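Local coordinates for lipoprotein (Burkholderia cenocepacia, PDB 4QHQ) that binds methionine between two alpha/beta lobes and probably delivers it to an ABC transporter as a membrane-attached, periplasmic-binding-protein-like lipoprotein, at residues I2-V7 against E13-V18; Q40-L45 against S54-P59; K88-K91 against L96-G99; S109-A114 against I151-A156; D155-P160 against T173-A178. All coordinates share one frame; numbering follows the deposited sequence.

Along the chain the five contacts follow one another, contacts 4 and 5 sharing Asp155 and Ala156. Contacts 1 and 2, with centres 13 Å apart, belong to the lobe built on the six-stranded mixed sheet, in which strands 2-7 and 52-57 are neighbours; Thr6 and Ser54 link them directly. Contacts 3, 4 and 5 belong to the part built round the five-stranded sheet. Contact 3 lies far out, its centre about 38 Å from that of contact 1. Methionine sits between the two parts, touched by both contact 2 and contact 4, and His57 meets Asn110 beside it. This is the two-lobed plan of a periplasmic binding protein.

Contact 1: I2-V7 against E13-V18; sequences IKVGTV and EVWQVV
Strand 2-7 and helix 10-26 are the first two elements of a beta-alpha-beta unit that strand 30-35 completes, and here the helix packs on the sheet through the indole of Trp15. Val4 lies under one face of that indole: its CG1 is 3.7 Å from the centroid of the Trp15 six-membered ring and 12° off the ring normal, a CH-pi contact. The closest ring atom is Trp15 CH2, 3.6 Å from Val4 CG1. The second methyl, Val4 CG2, stays nearer the rim, 3.9 Å from Trp15 CZ3. With CG1 anti to the backbone N (chi1 -180°), Val4 directs this branch at the ring. Val18, one helical turn on from Trp15, lays its CB over the opposite face, so the indole is held between strand and helix. Two residues along the strand, Thr6 OG1 comes within 3.9 Å of Trp15 CD1, obliquely to the ring. The polar ends of both residues turn to Ser54 on the adjacent strand, Thr6 OG1 bonding its carbonyl oxygen and Trp15 NE1 its hydroxyl. Leu216 and Tyr220 of helix 211-220 also pack against this helix. Dispersion and CH-pi attraction therefore join the two segments, while the buried polar atoms of Thr6 and Trp15 are satisfied by Ser54.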
# COMPACT_ATOMS: atom_id res chain seq x y z
N ILE A 2 16.38 -3.39 17.36
CA ILE A 2 15.93 -2.77 16.12
C ILE A 2 14.41 -2.59 16.11
O ILE A 2 13.66 -3.56 16.03
CB ILE A 2 16.37 -3.59 14.91
CG1 ILE A 2 17.89 -3.82 14.96
CG2 ILE A 2 15.92 -2.93 13.60
CD1 ILE A 2 18.42 -4.74 13.89
N LYS A 3 13.98 -1.33 16.17
CA LYS A 3 12.56 -1.00 16.18
C LYS A 3 12.07 -0.80 14.75
O LYS A 3 12.52 0.11 14.04
CB LYS A 3 12.30 0.23 17.05
CG LYS A 3 12.71 0.08 18.51
CD LYS A 3 12.39 1.32 19.31
CE LYS A 3 10.88 1.51 19.46
NZ LYS A 3 10.54 2.78 20.14
N VAL A 4 11.18 -1.68 14.31
CA VAL A 4 10.63 -1.61 12.96
C VAL A 4 9.16 -1.28 13.02
O VAL A 4 8.38 -2.02 13.61
CB VAL A 4 10.82 -2.95 12.22
CG1 VAL A 4 10.25 -2.84 10.80
CG2 VAL A 4 12.30 -3.34 12.21
N GLY A 5 8.79 -0.15 12.42
CA GLY A 5 7.40 0.25 12.34
C GLY A 5 6.66 -0.38 11.18
O GLY A 5 7.17 -0.46 10.06
N THR A 6 5.44 -0.82 11.44
CA THR A 6 4.64 -1.37 10.36
C THR A 6 3.18 -1.09 10.63
O THR A 6 2.84 -0.56 11.69
CB THR A 6 4.90 -2.87 10.17
OG1 THR A 6 4.43 -3.26 8.87
CG2 THR A 6 4.23 -3.69 11.25
N VAL A 7 2.32 -1.39 9.66
CA VAL A 7 0.90 -1.16 9.82
C VAL A 7 0.22 -2.44 10.27
O VAL A 7 0.50 -3.52 9.75
CB VAL A 7 0.29 -0.63 8.51
CG1 VAL A 7 -1.22 -0.59 8.59
CG2 VAL A 7 0.83 0.77 8.20
N GLU A 13 1.61 -9.22 10.59
CA GLU A 13 1.67 -10.68 10.56
C GLU A 13 2.99 -11.13 9.95
O GLU A 13 3.70 -11.94 10.54
CB GLU A 13 0.50 -11.26 9.77
CG GLU A 13 -0.82 -10.97 10.44
CD GLU A 13 -1.99 -11.62 9.75
OE1 GLU A 13 -3.12 -11.46 10.25
OE2 GLU A 13 -1.78 -12.29 8.72
N VAL A 14 3.33 -10.61 8.77
CA VAL A 14 4.60 -10.95 8.12
C VAL A 14 5.78 -10.68 9.04
O VAL A 14 6.72 -11.48 9.14
CB VAL A 14 4.79 -10.16 6.81
CG1 VAL A 14 6.20 -10.36 6.24
CG2 VAL A 14 3.72 -10.56 5.80
N TRP A 15 5.71 -9.55 9.74
CA TRP A 15 6.82 -9.17 10.60
C TRP A 15 7.03 -10.06 11.82
O TRP A 15 8.14 -10.11 12.34
CB TRP A 15 6.77 -7.68 10.96
CG TRP A 15 7.44 -6.90 9.89
CD1 TRP A 15 6.87 -6.35 8.77
CD2 TRP A 15 8.84 -6.64 9.79
NE1 TRP A 15 7.83 -5.76 8.00
CE2 TRP A 15 9.06 -5.92 8.60
CE3 TRP A 15 9.93 -6.95 10.60
CZ2 TRP A 15 10.32 -5.49 8.21
CZ3 TRP A 15 11.19 -6.53 10.21
CH2 TRP A 15 11.37 -5.81 9.02
N GLN A 16 6.00 -10.79 12.24
CA GLN A 16 6.20 -11.81 13.27
C GLN A 16 7.15 -12.89 12.74
O GLN A 16 8.01 -13.39 13.48
CB GLN A 16 4.87 -12.42 13.73
CG GLN A 16 3.81 -11.41 14.15
CD GLN A 16 4.31 -10.37 15.13
OE1 GLN A 16 4.84 -10.70 16.19
NE2 GLN A 16 4.13 -9.10 14.78
N VAL A 17 7.01 -13.24 11.47
CA VAL A 17 7.92 -14.21 10.86
C VAL A 17 9.31 -13.60 10.70
O VAL A 17 10.32 -14.24 11.01
CB VAL A 17 7.39 -14.72 9.50
CG1 VAL A 17 8.33 -15.78 8.93
CG2 VAL A 17 5.98 -15.27 9.66
N VAL A 18 9.37 -12.36 10.21
CA VAL A 18 10.67 -11.73 9.99
C VAL A 18 11.42 -11.60 11.32
O VAL A 18 12.64 -11.81 11.39
CB VAL A 18 10.52 -10.33 9.37
CG1 VAL A 18 11.90 -9.75 9.09
CG2 VAL A 18 9.70 -10.38 8.08

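Contact 2: Q40-L45 against S54-P59; sequences QPNAAL and SFQHQP. With MET (methionine), chain B.
A paired-amide contact with an aromatic packing patch beside it joins the start of helix 41-47 to the end of strand 52-57, at the methionine pocket. Asn42 and Gln56 approach from opposite directions and exchange two hydrogen bonds, their amide planes 24° apart. Gln56 CG stands between the backbone N and the carbonyl carbon (chi1 77°), and the extended chain beyond carries the amide to Asn42. Asn42 ND2 gives a nearly straight bond to Gln56 OE1 (2.9 Å, 174° at the hydrogen). In return Gln56 NE2 donates to a lone pair of Asn42 OD1 in the carbonyl plane, at 3.0 Å. The pair fixes how each amide is turned; Asn53 ND2 and Gln64 OE1 further hold Asn42, at OD1 and ND2. Pro41 CB sits over one face of Phe55, 3.5 Å from Phe55 CE1, while Gln56 CB covers the opposite face. Asn42 OD1 meets the ring edge at Phe55 CE1, 3.7 Å away. His57 presents a ring face to the sulfur of the bound methionine, with His57 NE2 3.3 Å from methionine SD, and Gln56 CB lies 3.8 Å from methionine CE. His57 also caps the following helix, ND1 taking the N-H of Tyr60. Ile72 of strand 72-80 touches Asn42 and Leu45, whereas Ala202 of strand 199-204 packs on Gln56.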
# COMPACT_ATOMS: atom_id res chain seq x y z
N GLN A 40 1.90 7.95 10.25
CA GLN A 40 3.00 8.21 11.18
C GLN A 40 4.35 7.51 11.01
O GLN A 40 5.34 8.04 11.50
CB GLN A 40 2.55 8.07 12.65
CG GLN A 40 1.50 9.09 13.09
CD GLN A 40 1.96 10.54 12.91
OE1 GLN A 40 3.14 10.85 13.03
NE2 GLN A 40 1.01 11.42 12.61
N PRO A 41 4.41 6.31 10.37
CA PRO A 41 5.72 5.63 10.45
C PRO A 41 6.92 6.37 9.87
O PRO A 41 8.02 6.21 10.43
CB PRO A 41 5.49 4.34 9.67
CG PRO A 41 4.03 4.08 9.82
CD PRO A 41 3.38 5.44 9.77
N ASN A 42 6.76 7.18 8.83
CA ASN A 42 7.92 7.92 8.33
C ASN A 42 8.38 9.02 9.29
O ASN A 42 9.58 9.21 9.47
CB ASN A 42 7.69 8.49 6.94
CG ASN A 42 7.76 7.44 5.85
OD1 ASN A 42 8.47 6.45 5.95
ND2 ASN A 42 7.01 7.65 4.79
N ALA A 43 7.44 9.73 9.90
CA ALA A 43 7.77 10.74 10.89
C ALA A 43 8.49 10.11 12.08
O ALA A 43 9.45 10.67 12.64
CB ALA A 43 6.49 11.46 11.34
N ALA A 44 8.05 8.91 12.44
CA ALA A 44 8.62 8.19 13.58
C ALA A 44 10.02 7.68 13.25
O ALA A 44 10.89 7.65 14.11
CB ALA A 44 7.71 7.04 13.97
N LEU A 45 10.25 7.31 12.00
CA LEU A 45 11.58 6.94 11.53
C LEU A 45 12.51 8.16 11.47
O LEU A 45 13.66 8.11 11.90
CB LEU A 45 11.48 6.29 10.16
CG LEU A 45 12.80 5.92 9.48
CD1 LEU A 45 13.65 5.01 10.36
CD2 LEU A 45 12.52 5.28 8.11
N SER A 54 8.26 -0.56 7.40
CA SER A 54 7.94 -1.52 6.34
C SER A 54 6.44 -1.48 6.12
O SER A 54 5.70 -2.28 6.70
CB SER A 54 8.40 -2.92 6.77
OG SER A 54 8.15 -3.91 5.78
N PHE A 55 6.01 -0.53 5.31
CA PHE A 55 4.58 -0.32 5.12
C PHE A 55 4.21 0.36 3.80
O PHE A 55 3.04 0.48 3.51
CB PHE A 55 4.00 0.53 6.26
CG PHE A 55 4.29 1.99 6.11
CD1 PHE A 55 5.57 2.49 6.35
CD2 PHE A 55 3.29 2.87 5.72
CE1 PHE A 55 5.84 3.83 6.20
CE2 PHE A 55 3.55 4.21 5.55
CZ PHE A 55 4.83 4.70 5.81
N GLN A 56 5.19 0.84 3.04
CA GLN A 56 4.88 1.73 1.92
C GLN A 56 5.53 1.32 0.62
O GLN A 56 6.46 0.52 0.59
CB GLN A 56 5.34 3.15 2.26
CG GLN A 56 6.84 3.35 2.13
CD GLN A 56 7.33 4.55 2.92
OE1 GLN A 56 6.87 5.67 2.72
NE2 GLN A 56 8.28 4.31 3.83
N HIS A 57 5.03 1.88 -0.48
CA HIS A 57 5.70 1.76 -1.78
C HIS A 57 6.51 3.03 -2.08
O HIS A 57 6.43 4.02 -1.35
CB HIS A 57 4.69 1.41 -2.88
CG HIS A 57 3.45 2.25 -2.89
ND1 HIS A 57 3.48 3.62 -3.08
CD2 HIS A 57 2.15 1.91 -2.77
CE1 HIS A 57 2.24 4.09 -3.06
NE2 HIS A 57 1.41 3.07 -2.89
N GLN A 58 7.32 2.99 -3.14
CA GLN A 58 8.16 4.12 -3.48
C GLN A 58 7.40 5.41 -3.83
O GLN A 58 7.81 6.50 -3.41
CB GLN A 58 9.19 3.77 -4.56
CG GLN A 58 10.26 4.84 -4.75
CD GLN A 58 11.25 4.91 -3.60
OE1 GLN A 58 11.85 3.91 -3.23
NE2 GLN A 58 11.42 6.11 -3.04
N PRO A 59 6.29 5.31 -4.58
CA PRO A 59 5.53 6.55 -4.84
C PRO A 59 5.05 7.20 -3.54
O PRO A 59 5.09 8.43 -3.43
CB PRO A 59 4.37 6.06 -5.72
CG PRO A 59 5.00 4.94 -6.49
CD PRO A 59 5.83 4.21 -5.45
N MET B . 0.71 -1.92 1.46
CA MET B . 0.13 -0.77 0.75
C MET B . -0.07 -1.08 -0.71
O MET B . 0.80 -1.70 -1.31
CB MET B . 1.04 0.45 0.93
CG MET B . 0.50 1.73 0.27
SD MET B . 1.64 3.13 0.45
CE MET B . 1.56 3.42 2.22
OXT MET B . -1.10 -0.74 -1.31

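Contact 3: K88-K91 against L96-G99; sequences KKFK and LPQG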
# COMPACT_ATOMS: atom_id res chain seq x y z
N LYS A 88 -20.16 -4.03 -2.43
CA LYS A 88 -21.16 -4.87 -1.80
C LYS A 88 -22.43 -4.88 -2.61
O LYS A 88 -23.39 -5.52 -2.22
CB LYS A 88 -21.49 -4.34 -0.40
CG LYS A 88 -20.35 -4.41 0.59
CD LYS A 88 -19.96 -5.85 0.87
CE LYS A 88 -18.76 -5.91 1.80
NZ LYS A 88 -18.16 -7.28 1.85
N LYS A 89 -22.43 -4.14 -3.72
CA LYS A 89 -23.67 -3.87 -4.45
C LYS A 89 -23.63 -4.26 -5.92
O LYS A 89 -24.69 -4.44 -6.54
CB LYS A 89 -24.06 -2.39 -4.29
CG LYS A 89 -24.02 -1.89 -2.85
CD LYS A 89 -24.50 -0.45 -2.71
CE LYS A 89 -24.38 0.03 -1.27
NZ LYS A 89 -24.85 1.44 -1.10
N PHE A 90 -22.44 -4.39 -6.50
CA PHE A 90 -22.30 -4.68 -7.93
C PHE A 90 -21.16 -5.66 -8.20
O PHE A 90 -20.17 -5.67 -7.47
CB PHE A 90 -22.08 -3.38 -8.70
CG PHE A 90 -23.21 -2.41 -8.55
CD1 PHE A 90 -24.40 -2.61 -9.23
CD2 PHE A 90 -23.11 -1.31 -7.70
CE1 PHE A 90 -25.47 -1.74 -9.09
CE2 PHE A 90 -24.18 -0.43 -7.56
CZ PHE A 90 -25.36 -0.64 -8.26
N LYS A 91 -21.30 -6.46 -9.25
CA LYS A 91 -20.32 -7.50 -9.57
C LYS A 91 -19.28 -7.03 -10.57
O LYS A 91 -18.23 -7.66 -10.74
CB LYS A 91 -21.03 -8.75 -10.09
CG LYS A 91 -21.86 -9.48 -9.05
CD LYS A 91 -20.96 -10.00 -7.93
CE LYS A 91 -21.75 -10.82 -6.91
NZ LYS A 91 -20.87 -11.37 -5.84
N LEU A 96 -22.12 -0.23 -12.74
CA LEU A 96 -22.35 1.00 -11.99
C LEU A 96 -23.45 1.84 -12.61
O LEU A 96 -23.45 2.07 -13.82
CB LEU A 96 -21.08 1.84 -11.92
CG LEU A 96 -19.92 1.28 -11.12
CD1 LEU A 96 -18.73 2.20 -11.29
CD2 LEU A 96 -20.29 1.12 -9.65
N PRO A 97 -24.39 2.29 -11.79
CA PRO A 97 -25.47 3.15 -12.28
C PRO A 97 -25.00 4.57 -12.55
O PRO A 97 -23.88 4.95 -12.18
CB PRO A 97 -26.49 3.14 -11.14
CG PRO A 97 -25.66 2.91 -9.92
CD PRO A 97 -24.53 2.00 -10.35
N GLN A 98 -25.84 5.34 -13.23
CA GLN A 98 -25.63 6.77 -13.38
C GLN A 98 -25.54 7.38 -12.00
O GLN A 98 -26.35 7.08 -11.13
CB GLN A 98 -26.80 7.40 -14.14
CG GLN A 98 -26.76 7.16 -15.63
CD GLN A 98 -25.57 7.82 -16.28
OE1 GLN A 98 -24.79 7.16 -16.98
NE2 GLN A 98 -25.42 9.12 -16.08
N GLY A 99 -24.53 8.22 -11.80
CA GLY A 99 -24.39 8.94 -10.55
C GLY A 99 -23.90 8.07 -9.41
O GLY A 99 -24.04 8.44 -8.25
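Phe90 meets Pro97 and Leu96 within the connection from strand 84-86 to strand 101-105, an irregular loop of the part of the protein built on the five-stranded mixed sheet. The contact between its two limbs is apolar. Phe90 brings the far end of its ring to the proline, CZ lying 3.5 Å from Pro97 CD and 3.9 Å from Pro97 CG. The two side chains run obliquely to each other, and Phe90 CE2 is also close to Pro97 CD, at 3.7 Å. Leu96 adds a looser touch on the CD2 flank of the ring. Its CB leaves the backbone away from Phe90, but one branch, CD2, comes back toward the ring. Having CG anti to the carbonyl carbon (chi1 -60°), Phe90 extends its ring from the first limb toward the second. Polar interactions serve the backbone around this apolar touch. Ser87 OG is hydrogen-bonded to the amide nitrogens of both Lys89 and Phe90, which ties down the turn leading into the phenylalanine, and Lys147 NZ bonds the carbonyl oxygen of Leu96. Lys89 NZ is hydrogen-bonded to the carbonyl oxygen of Ser164. The leucine's contribution is a single methyl, Leu96 CD2, 4.2 Å from Phe90 CD2.

Contact 4: S109-A114 against I151-A156; sequences SNENRA and ISELDA. With MET (methionine), chain B.
Helix 108-120 carries part of the methionine pocket on one side and meets strand 150-154, an outermost strand of the five-stranded mixed sheet of an alpha/beta lobe, on another. Toward the strand the touching pair is Glu111 and Glu153. Their carboxylates come together with planes 87° apart, nearly perpendicular, and Glu111 OE2 is 2.6 Å from Glu153 OE2. Oxygens this close suggest that one acid probably holds a proton, which would relieve the repulsion of two like charges. Glu111 OE2 also lies 3.3 Å from Glu153 CG, so the helix acid crosses the bent chain of Glu153 at its CG. CG of Glu111 stands anti to the backbone N (chi1 172°) and the chain runs on extended, carrying the carboxylate out to the strand. Val139 adds a weak hydrogen bond from its N to Glu111 OE2, and its side chain touches Glu153. On the pocket side Arg113, extended from CG to NE, sends NH1 to the ligand carboxylate: the bond from Arg113 NH1 to methionine OXT is 2.8 Å long and bent to 139° at the hydrogen, with OXT near the guanidinium plane. NH2 of Arg113 also forms a salt bridge with Glu191 OE1. Asn110 OD1 receives a weak hydrogen bond of 3.4 Å from Arg113 NH1 and is also bonded to His57 NE2, while Asn110 ND2 lies 3.5 Å from methionine SD.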
# COMPACT_ATOMS: atom_id res chain seq x y z
N SER A 109 -0.27 9.73 -3.57
CA SER A 109 0.14 8.61 -4.41
C SER A 109 -0.92 7.52 -4.54
O SER A 109 -1.10 6.96 -5.61
CB SER A 109 1.48 8.01 -3.95
OG SER A 109 1.35 7.30 -2.75
N ASN A 110 -1.60 7.17 -3.46
CA ASN A 110 -2.63 6.14 -3.60
C ASN A 110 -3.92 6.64 -4.25
O ASN A 110 -4.62 5.86 -4.90
CB ASN A 110 -2.89 5.45 -2.27
CG ASN A 110 -1.72 4.59 -1.85
OD1 ASN A 110 -1.43 3.56 -2.48
ND2 ASN A 110 -1.03 5.02 -0.81
N GLU A 111 -4.22 7.93 -4.12
CA GLU A 111 -5.35 8.50 -4.83
C GLU A 111 -5.04 8.43 -6.33
O GLU A 111 -5.86 7.99 -7.12
CB GLU A 111 -5.62 9.95 -4.43
CG GLU A 111 -6.68 10.56 -5.33
CD GLU A 111 -7.42 11.74 -4.74
OE1 GLU A 111 -7.11 12.22 -3.64
OE2 GLU A 111 -8.37 12.19 -5.42
N ASN A 112 -3.84 8.85 -6.70
CA ASN A 112 -3.39 8.78 -8.08
C ASN A 112 -3.48 7.35 -8.61
O ASN A 112 -4.01 7.11 -9.70
CB ASN A 112 -1.97 9.31 -8.20
CG ASN A 112 -1.48 9.32 -9.63
OD1 ASN A 112 -1.98 10.06 -10.46
ND2 ASN A 112 -0.48 8.49 -9.91
N ARG A 113 -2.99 6.42 -7.81
CA ARG A 113 -3.02 5.01 -8.14
C ARG A 113 -4.45 4.51 -8.40
O ARG A 113 -4.72 3.80 -9.38
CB ARG A 113 -2.42 4.23 -6.98
CG ARG A 113 -2.41 2.73 -7.16
CD ARG A 113 -1.84 2.12 -5.90
NE ARG A 113 -1.56 0.70 -6.06
CZ ARG A 113 -1.10 -0.07 -5.08
NH1 ARG A 113 -0.90 0.45 -3.87
NH2 ARG A 113 -0.84 -1.35 -5.31
N ALA A 114 -5.36 4.87 -7.50
CA ALA A 114 -6.77 4.47 -7.64
C ALA A 114 -7.41 5.04 -8.89
O ALA A 114 -8.15 4.35 -9.58
CB ALA A 114 -7.55 4.91 -6.41
N ILE A 151 -17.15 10.78 -6.83
CA ILE A 151 -16.01 10.11 -6.23
C ILE A 151 -15.54 10.79 -4.95
O ILE A 151 -15.01 11.90 -4.97
CB ILE A 151 -14.86 9.98 -7.24
CG1 ILE A 151 -15.38 9.27 -8.49
CG2 ILE A 151 -13.70 9.21 -6.62
CD1 ILE A 151 -14.34 9.08 -9.58
N SER A 152 -15.76 10.10 -3.83
CA SER A 152 -15.33 10.58 -2.53
C SER A 152 -13.85 10.23 -2.36
O SER A 152 -13.40 9.15 -2.77
CB SER A 152 -16.13 9.90 -1.42
OG SER A 152 -17.43 10.46 -1.31
N GLU A 153 -13.10 11.15 -1.76
CA GLU A 153 -11.71 10.94 -1.39
C GLU A 153 -11.64 10.83 0.13
O GLU A 153 -11.91 11.80 0.84
CB GLU A 153 -10.87 12.11 -1.88
CG GLU A 153 -10.98 12.33 -3.37
CD GLU A 153 -10.82 13.79 -3.76
OE1 GLU A 153 -11.68 14.61 -3.37
OE2 GLU A 153 -9.83 14.11 -4.45
N LEU A 154 -11.30 9.65 0.61
CA LEU A 154 -11.34 9.37 2.04
C LEU A 154 -10.01 8.81 2.51
O LEU A 154 -9.19 8.34 1.72
CB LEU A 154 -12.45 8.36 2.35
CG LEU A 154 -13.84 8.70 1.79
CD1 LEU A 154 -14.82 7.58 2.10
CD2 LEU A 154 -14.33 10.01 2.36
N ASP A 155 -9.80 8.84 3.83
CA ASP A 155 -8.59 8.29 4.40
C ASP A 155 -8.50 6.81 4.04
O ASP A 155 -9.48 6.09 4.11
CB ASP A 155 -8.59 8.47 5.92
CG ASP A 155 -8.45 9.92 6.34
OD1 ASP A 155 -8.15 10.77 5.48
OD2 ASP A 155 -8.61 10.21 7.55
N ALA A 156 -7.32 6.38 3.60
CA ALA A 156 -7.15 5.02 3.09
C ALA A 156 -7.65 3.95 4.07
O ALA A 156 -8.26 2.97 3.65
CB ALA A 156 -5.68 4.76 2.72
N MET B . 0.71 -1.92 1.46
CA MET B . 0.13 -0.77 0.75
C MET B . -0.07 -1.08 -0.71
O MET B . 0.80 -1.70 -1.31
CB MET B . 1.04 0.45 0.93
CG MET B . 0.50 1.73 0.27
SD MET B . 1.64 3.13 0.45
CE MET B . 1.56 3.42 2.22
OXT MET B . -1.10 -0.74 -1.31

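Contact 5: D155-P160 against T173-A178; sequences DAAQLP and TNYALA
Tyr175 runs from helix 173-178 across the turn at 156-160, and its side chain meets Pro160, Ala156 and Ala157 in turn. At the root, Tyr175 CB is 4.1 Å from Pro160 CG, which also lies 3.7 Å from Tyr175 O. Next comes CG, held anti to the carbonyl carbon (chi1 -67°), which points the ring into the turn. The flank of the ring at Tyr175 CD2 is 3.4 Å from Ala156 O, an oblique approach, and further out on that flank Tyr175 CE2 touches Ala156 CB at 3.8 Å. This turn follows strand 150-154 and leads toward strand 168-171 of the five-stranded sheet; the helix begins directly after that second strand, beside the methionine pocket. Over the middle of the ring stands Ala157 CA, 3.5 Å from the Tyr175 centroid and 8° off the normal, a CH-pi contact almost straight above the face. The opposite face is covered by ND2 of Asn174, a pocket residue whose OD1 bonds Tyr38 OH. Tyr38 also sets its own ring against that of Tyr175, the planes at about 40°. Beyond the centre, Ala157 CB lies 3.4 Å from Tyr175 CZ, and the phenol oxygen Tyr175 OH at the tip is 3.6 Å from the same methyl, Ala157 CB.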
# COMPACT_ATOMS: atom_id res chain seq x y z
N ASP A 155 -9.80 8.84 3.83
CA ASP A 155 -8.59 8.29 4.40
C ASP A 155 -8.50 6.81 4.04
O ASP A 155 -9.48 6.09 4.11
CB ASP A 155 -8.59 8.47 5.92
CG ASP A 155 -8.45 9.92 6.34
OD1 ASP A 155 -8.15 10.77 5.48
OD2 ASP A 155 -8.61 10.21 7.55
N ALA A 156 -7.32 6.38 3.60
CA ALA A 156 -7.15 5.02 3.09
C ALA A 156 -7.65 3.95 4.07
O ALA A 156 -8.26 2.97 3.65
CB ALA A 156 -5.68 4.76 2.72
N ALA A 157 -7.40 4.15 5.36
CA ALA A 157 -7.76 3.13 6.33
C ALA A 157 -9.27 3.02 6.54
O ALA A 157 -9.76 1.98 6.99
CB ALA A 157 -7.06 3.39 7.66
N GLN A 158 -10.00 4.08 6.20
CA GLN A 158 -11.44 4.10 6.48
C GLN A 158 -12.27 3.43 5.40
O GLN A 158 -13.43 3.10 5.63
CB GLN A 158 -11.94 5.54 6.68
CG GLN A 158 -11.25 6.34 7.76
CD GLN A 158 -11.41 5.76 9.15
OE1 GLN A 158 -12.32 4.97 9.41
NE2 GLN A 158 -10.53 6.16 10.06
N LEU A 159 -11.69 3.24 4.21
CA LEU A 159 -12.43 2.74 3.06
C LEU A 159 -13.24 1.44 3.25
O LEU A 159 -14.39 1.38 2.78
CB LEU A 159 -11.52 2.67 1.83
CG LEU A 159 -11.15 4.06 1.29
CD1 LEU A 159 -9.97 4.00 0.33
CD2 LEU A 159 -12.35 4.73 0.62
N PRO A 160 -12.68 0.42 3.93
CA PRO A 160 -13.50 -0.78 4.13
C PRO A 160 -14.78 -0.49 4.91
O PRO A 160 -15.80 -1.16 4.69
CB PRO A 160 -12.60 -1.69 4.96
CG PRO A 160 -11.21 -1.28 4.61
CD PRO A 160 -11.28 0.20 4.36
N THR A 173 -4.66 -3.15 -0.39
CA THR A 173 -4.76 -4.54 -0.01
C THR A 173 -4.56 -4.80 1.50
O THR A 173 -5.25 -5.63 2.06
CB THR A 173 -3.85 -5.40 -0.90
OG1 THR A 173 -4.43 -5.45 -2.21
CG2 THR A 173 -3.68 -6.79 -0.35
N ASN A 174 -3.65 -4.07 2.16
CA ASN A 174 -3.46 -4.30 3.60
C ASN A 174 -4.75 -4.05 4.38
O ASN A 174 -5.11 -4.82 5.27
CB ASN A 174 -2.29 -3.47 4.16
CG ASN A 174 -2.53 -1.99 4.07
OD1 ASN A 174 -2.44 -1.40 2.99
ND2 ASN A 174 -2.84 -1.37 5.20
N TYR A 175 -5.47 -2.99 4.01
CA TYR A 175 -6.73 -2.67 4.67
C TYR A 175 -7.85 -3.63 4.25
O TYR A 175 -8.69 -3.99 5.07
CB TYR A 175 -7.13 -1.22 4.39
CG TYR A 175 -6.19 -0.21 5.02
CD1 TYR A 175 -5.87 -0.28 6.38
CD2 TYR A 175 -5.65 0.82 4.27
CE1 TYR A 175 -5.02 0.65 6.95
CE2 TYR A 175 -4.79 1.74 4.83
CZ TYR A 175 -4.50 1.66 6.17
OH TYR A 175 -3.65 2.58 6.76
N ALA A 176 -7.87 -4.00 2.97
CA ALA A 176 -8.87 -4.95 2.48
C ALA A 176 -8.74 -6.27 3.22
O ALA A 176 -9.73 -6.81 3.72
CB ALA A 176 -8.74 -5.15 0.98
N LEU A 177 -7.52 -6.79 3.30
CA LEU A 177 -7.28 -8.04 4.02
C LEU A 177 -7.67 -7.94 5.50
O LEU A 177 -8.24 -8.87 6.06
CB LEU A 177 -5.82 -8.46 3.89
CG LEU A 177 -5.42 -8.99 2.50
CD1 LEU A 177 -3.92 -9.15 2.40
CD2 LEU A 177 -6.12 -10.31 2.19
N ALA A 178 -7.35 -6.81 6.13
CA ALA A 178 -7.65 -6.64 7.55
C ALA A 178 -9.15 -6.59 7.80
O ALA A 178 -9.61 -6.88 8.90
CB ALA A 178 -6.96 -5.40 8.11